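PDB 5IPW: oligopeptide ABC transporter, periplasmic oligopeptide-binding protein, putative from Thermotoga maritima MSB8, which probably binds oligopeptides in the periplasm and delivers them to an ABC transporter for uptake across the inner membrane. Local coordinates for residues 527-530 / 531-535; 616-620 / 621-625. All blocks are in the same frame, centred on the assembly; numbering follows the deposited sequence.

Interaction 1 (527-530 / 531-535); sequences SYYI and DKNIR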
loop_
_atom_site.group_PDB
_atom_site.type_symbol
_atom_site.label_atom_id
_atom_site.label_comp_id
_atom_site.label_asym_id
_atom_site.label_seq_id
_atom_site.Cartn_x
_atom_site.Cartn_y
_atom_site.Cartn_z
ATOM N N SER A 527 -15.970 -19.652 -9.029
ATOM C CA SER A 527 -15.974 -20.382 -7.771
ATOM C C SER A 527 -16.083 -21.891 -8.024
ATOM O O SER A 527 -15.446 -22.695 -7.336
ATOM C CB SER A 527 -17.129 -19.889 -6.907
ATOM O OG SER A 527 -16.992 -20.321 -5.575
ATOM N N TYR A 528 -16.890 -22.261 -9.019
ATOM C CA TYR A 528 -17.017 -23.655 -9.462
ATOM C C TYR A 528 -15.678 -24.197 -9.993
ATOM O O TYR A 528 -15.310 -25.343 -9.716
ATOM C CB TYR A 528 -18.141 -23.774 -10.512
ATOM C CG TYR A 528 -18.288 -25.138 -11.163
ATOM C CD1 TYR A 528 -18.333 -26.303 -10.397
ATOM C CD2 TYR A 528 -18.407 -25.259 -12.547
ATOM C CE1 TYR A 528 -18.470 -27.549 -10.988
ATOM C CE2 TYR A 528 -18.547 -26.503 -13.149
ATOM C CZ TYR A 528 -18.576 -27.645 -12.363
ATOM O OH TYR A 528 -18.712 -28.887 -12.941
ATOM N N TYR A 529 -14.942 -23.355 -10.716
ATOM C CA TYR A 529 -13.662 -23.736 -11.311
ATOM C C TYR A 529 -12.594 -23.984 -10.253
ATOM O O TYR A 529 -11.953 -25.031 -10.237
ATOM C CB TYR A 529 -13.198 -22.633 -12.253
ATOM C CG TYR A 529 -11.883 -22.895 -12.946
ATOM C CD1 TYR A 529 -10.673 -22.612 -12.321
ATOM C CD2 TYR A 529 -11.850 -23.401 -14.241
ATOM C CE1 TYR A 529 -9.466 -22.837 -12.961
ATOM C CE2 TYR A 529 -10.650 -23.628 -14.892
ATOM C CZ TYR A 529 -9.460 -23.344 -14.250
ATOM O OH TYR A 529 -8.264 -23.571 -14.897
ATOM N N ILE A 530 -12.400 -23.004 -9.382
ATOM C CA ILE A 530 -11.403 -23.104 -8.320
ATOM C C ILE A 530 -11.686 -24.343 -7.486
ATOM O O ILE A 530 -10.784 -25.134 -7.217
ATOM C CB ILE A 530 -11.402 -21.848 -7.419
ATOM C CG1 ILE A 530 -10.897 -20.632 -8.199
ATOM C CG2 ILE A 530 -10.520 -22.056 -6.191
ATOM C CD1 ILE A 530 -11.268 -19.304 -7.574
ATOM N N ASP A 531 -12.945 -24.506 -7.088
ATOM C CA ASP A 531 -13.353 -25.660 -6.285
ATOM C C ASP A 531 -13.041 -26.991 -6.968
ATOM O O ASP A 531 -12.562 -27.924 -6.322
ATOM C CB ASP A 531 -14.846 -25.596 -5.925
ATOM C CG ASP A 531 -15.093 -25.220 -4.470
ATOM O OD1 ASP A 531 -14.157 -24.751 -3.783
ATOM O OD2 ASP A 531 -16.236 -25.405 -4.006
ATOM N N LYS A 532 -13.312 -27.074 -8.268
ATOM C CA LYS A 532 -13.076 -28.307 -9.017
ATOM C C LYS A 532 -11.584 -28.586 -9.182
ATOM O O LYS A 532 -11.074 -29.576 -8.661
ATOM C CB LYS A 532 -13.762 -28.254 -10.390
ATOM C CG LYS A 532 -13.635 -29.539 -11.198
ATOM C CD LYS A 532 -14.414 -29.472 -12.500
ATOM C CE LYS A 532 -14.085 -30.653 -13.400
ATOM N NZ LYS A 532 -14.801 -30.570 -14.701
ATOM N N ASN A 533 -10.887 -27.698 -9.882
ATOM C CA ASN A 533 -9.508 -27.952 -10.291
ATOM C C ASN A 533 -8.480 -27.746 -9.187
ATOM O O ASN A 533 -7.690 -28.641 -8.898
ATOM C CB ASN A 533 -9.146 -27.076 -11.488
ATOM C CG ASN A 533 -10.096 -27.268 -12.650
ATOM O OD1 ASN A 533 -11.071 -28.013 -12.553
ATOM N ND2 ASN A 533 -9.820 -26.594 -13.756
ATOM N N ILE A 534 -8.495 -26.573 -8.566
ATOM C CA ILE A 534 -7.425 -26.186 -7.649
ATOM C C ILE A 534 -7.471 -26.948 -6.325
ATOM O O ILE A 534 -6.428 -27.368 -5.828
ATOM C CB ILE A 534 -7.414 -24.659 -7.395
ATOM C CG1 ILE A 534 -6.723 -23.926 -8.552
ATOM C CG2 ILE A 534 -6.681 -24.313 -6.103
ATOM C CD1 ILE A 534 -7.408 -24.060 -9.897
ATOM N N ARG A 535 -8.661 -27.128 -5.757
ATOM C CA ARG A 535 -8.778 -27.706 -4.407
ATOM C C ARG A 535 -8.118 -29.095 -4.230
ATOM O O ARG A 535 -7.254 -29.236 -3.362
ATOM C CB ARG A 535 -10.237 -27.736 -3.924
ATOM C CG ARG A 535 -10.881 -26.371 -3.759
ATOM C CD ARG A 535 -10.489 -25.688 -2.463
ATOM N NE ARG A 535 -10.937 -24.298 -2.452
ATOM C CZ ARG A 535 -10.768 -23.453 -1.437
ATOM N NH1 ARG A 535 -11.215 -22.206 -1.542
ATOM N NH2 ARG A 535 -10.158 -23.843 -0.319
#

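Interaction 2 (616-620 / 621-625); sequences DVLRT and PLNAM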
loop_
_atom_site.group_PDB
_atom_site.type_symbol
_atom_site.label_atom_id
_atom_site.label_comp_id
_atom_site.label_asym_id
_atom_site.label_seq_id
_atom_site.Cartn_x
_atom_site.Cartn_y
_atom_site.Cartn_z
ATOM N N ASP A 616 -1.193 2.644 0.908
ATOM C CA ASP A 616 -1.186 2.165 2.301
ATOM C C ASP A 616 -0.360 0.878 2.442
ATOM O O ASP A 616 0.306 0.672 3.453
ATOM C CB ASP A 616 -2.615 1.962 2.829
ATOM C CG ASP A 616 -2.648 1.357 4.239
ATOM O OD1 ASP A 616 -2.582 0.112 4.367
ATOM O OD2 ASP A 616 -2.752 2.123 5.223
ATOM N N VAL A 617 -0.405 0.027 1.427
ATOM C CA VAL A 617 0.390 -1.201 1.395
ATOM C C VAL A 617 1.896 -0.951 1.507
ATOM O O VAL A 617 2.617 -1.768 2.076
ATOM C CB VAL A 617 0.079 -2.041 0.129
ATOM C CG1 VAL A 617 0.253 -1.219 -1.145
ATOM C CG2 VAL A 617 0.934 -3.299 0.073
ATOM N N LEU A 618 2.371 0.172 0.973
ATOM C CA LEU A 618 3.789 0.529 1.072
ATOM C C LEU A 618 4.094 1.357 2.322
ATOM O O LEU A 618 5.227 1.804 2.526
ATOM C CB LEU A 618 4.228 1.296 -0.173
ATOM C CG LEU A 618 4.012 0.616 -1.525
ATOM C CD1 LEU A 618 4.391 1.574 -2.644
ATOM C CD2 LEU A 618 4.811 -0.673 -1.632
ATOM N N ARG A 619 3.077 1.563 3.152
ATOM C CA ARG A 619 3.222 2.251 4.439
ATOM C C ARG A 619 3.697 3.694 4.272
ATOM O O ARG A 619 4.323 4.245 5.167
ATOM C CB ARG A 619 4.182 1.476 5.363
ATOM C CG ARG A 619 3.964 -0.035 5.419
ATOM C CD ARG A 619 2.532 -0.407 5.761
ATOM N NE ARG A 619 2.146 0.121 7.064
ATOM C CZ ARG A 619 0.907 0.437 7.432
ATOM N NH1 ARG A 619 -0.116 0.294 6.598
ATOM N NH2 ARG A 619 0.690 0.911 8.648
ATOM N N THR A 620 3.384 4.304 3.132
ATOM C CA THR A 620 3.870 5.643 2.828
ATOM C C THR A 620 3.587 6.565 4.014
ATOM O O THR A 620 2.498 6.526 4.563
ATOM C CB THR A 620 3.233 6.176 1.531
ATOM O OG1 THR A 620 3.614 5.332 0.437
ATOM C CG2 THR A 620 3.692 7.584 1.223
ATOM N N PRO A 621 4.575 7.385 4.426
ATOM C CA PRO A 621 5.877 7.638 3.818
ATOM C C PRO A 621 7.026 6.721 4.244
ATOM O O PRO A 621 8.167 7.027 3.918
ATOM C CB PRO A 621 6.174 9.064 4.276
ATOM C CG PRO A 621 5.631 9.094 5.664
ATOM C CD PRO A 621 4.401 8.207 5.642
ATOM N N LEU A 622 6.763 5.611 4.929
ATOM C CA LEU A 622 7.845 4.668 5.283
ATOM C C LEU A 622 8.629 4.231 4.052
ATOM O O LEU A 622 9.829 3.975 4.095
ATOM C CB LEU A 622 7.285 3.427 5.967
ATOM C CG LEU A 622 8.335 2.439 6.477
ATOM C CD1 LEU A 622 9.163 3.074 7.582
ATOM C CD2 LEU A 622 7.675 1.163 6.965
ATOM N N ASN A 623 7.898 4.124 2.963
ATOM C CA ASN A 623 8.414 3.881 1.633
ATOM C C ASN A 623 9.579 4.820 1.228
ATOM O O ASN A 623 10.448 4.437 0.461
ATOM C CB ASN A 623 7.213 4.060 0.687
ATOM C CG ASN A 623 7.533 3.716 -0.728
ATOM O OD1 ASN A 623 8.499 2.998 -1.001
ATOM N ND2 ASN A 623 6.726 4.224 -1.652
ATOM N N ALA A 624 9.567 6.055 1.730
ATOM C CA ALA A 624 10.641 7.024 1.500
ATOM C C ALA A 624 11.810 6.873 2.477
ATOM O O ALA A 624 12.848 7.517 2.313
ATOM C CB ALA A 624 10.079 8.434 1.598
ATOM N N MET A 625 11.607 6.056 3.506
ATOM C CA MET A 625 12.607 5.728 4.518
ATOM C C MET A 625 13.015 6.920 5.378
ATOM O O MET A 625 14.153 7.373 5.327
ATOM C CB MET A 625 13.833 5.044 3.877
ATOM C CG MET A 625 14.410 3.911 4.727
ATOM S SD MET A 625 13.135 2.745 5.272
ATOM C CE MET A 625 14.066 1.682 6.361
#

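Interaction 1 (527-530 / 531-535)
The Tyr529 ring swings beside its own carbonyl carbon (chi1 -180°), toward the next turn, where Asn533, with CG on the side of its backbone N (chi1 -56°), brings its amide over the ring. The amide nitrogen ND2 of Asn533 lies over one face of the Tyr529 ring, near its rim, 3.3 Å from CE2, with the amide and ring planes inclined by 53°. On the same ring, CE1 touches Ile534 CD1 at 3.9 Å, and Ile530 CG2 comes to 4.2 Å from Ile534 CB. These neighbours, four and five residues apart, lie on helix 523-534, whose repeat is kept by bonds such as Asn533 N to Tyr529 O (2.9 Å). At 531-534 the turn widens to pi type: Arg535 N reaches Ile530 O at 3.3 Å, while Ile534 N makes a weak bond to the same oxygen. Arg535 also bends back so that its NE forms a long salt bridge with Asp531 OD1 (3.5 Å), opposite charges one turn apart at the protein surface. Tyrosine suits position 529 because its ring stacks on Tyr553 and its hydroxyl bonds to Asp557, both on helix 550-564, against which Ile530 also packs. With only a methyl group in place of the phenol, as in an alanine here, the Asn533 amide and Ile534 CD1 would probably lose their ring and Asp557 its hydroxyl partner.

Interaction 2 (616-620 / 621-625)
Leu618 begins the contact, its CD1 lying 3.7 Å from Asn623 ND2 as the two side chains run side by side; its side chain also packs on Trp87 and Val613, which suits a buried site. Arg619 follows, ending the type I turn that starts at Asp616, and its CB meets Leu622 CB at 3.7 Å. The rest of its chain, bent at chi2 and chi3, folds back over the turn: NH1 bonds to Asp616 O (3.2 Å) and forms a salt bridge with Asp616 OD1, which lies at the edge of the guanidinium and in its plane, while NE pairs with Glu81. Asp616 O also accepts Arg619 N, from the opposite face of its carbonyl plane. Thr620 comes last, its OG1 3.8 Å from Asn623 CB and weakly bonded to Asp615 N, and its peptide bond to Pro621 is cis. Proline most readily accepts this form, and the bend probably helps Leu622 N reach Arg619 O (2.8 Å), where the 3-10 segment 622-624 begins. The buried arginine's charge is met by Glu81 and by Asp616, which also serves Lys78; this probably eases the cost of enclosing it and would tend to keep the guanidinium from rotating.

Interaction 1 comes first along the chain and closes before interaction 2 opens. Their centres are 36 Å apart and their nearest atoms about 22 Å, so they do not touch. Interaction 1 is made almost wholly within helix 523-534, its centre about 29 Å from that of the chain; Tyr529 and Ile530 also pack on helix 550-564. Interaction 2, centred about 7 Å from the chain's centre, lies in a loop after strand 613-614, its touching residues buried, and packs against helix 73-80 and strand 85-87 from early in the sequence. In this probable family 5 solute-binding protein, one contact thus shapes a peripheral helix, while the other ties the C-terminal part of the chain to its N-terminal part.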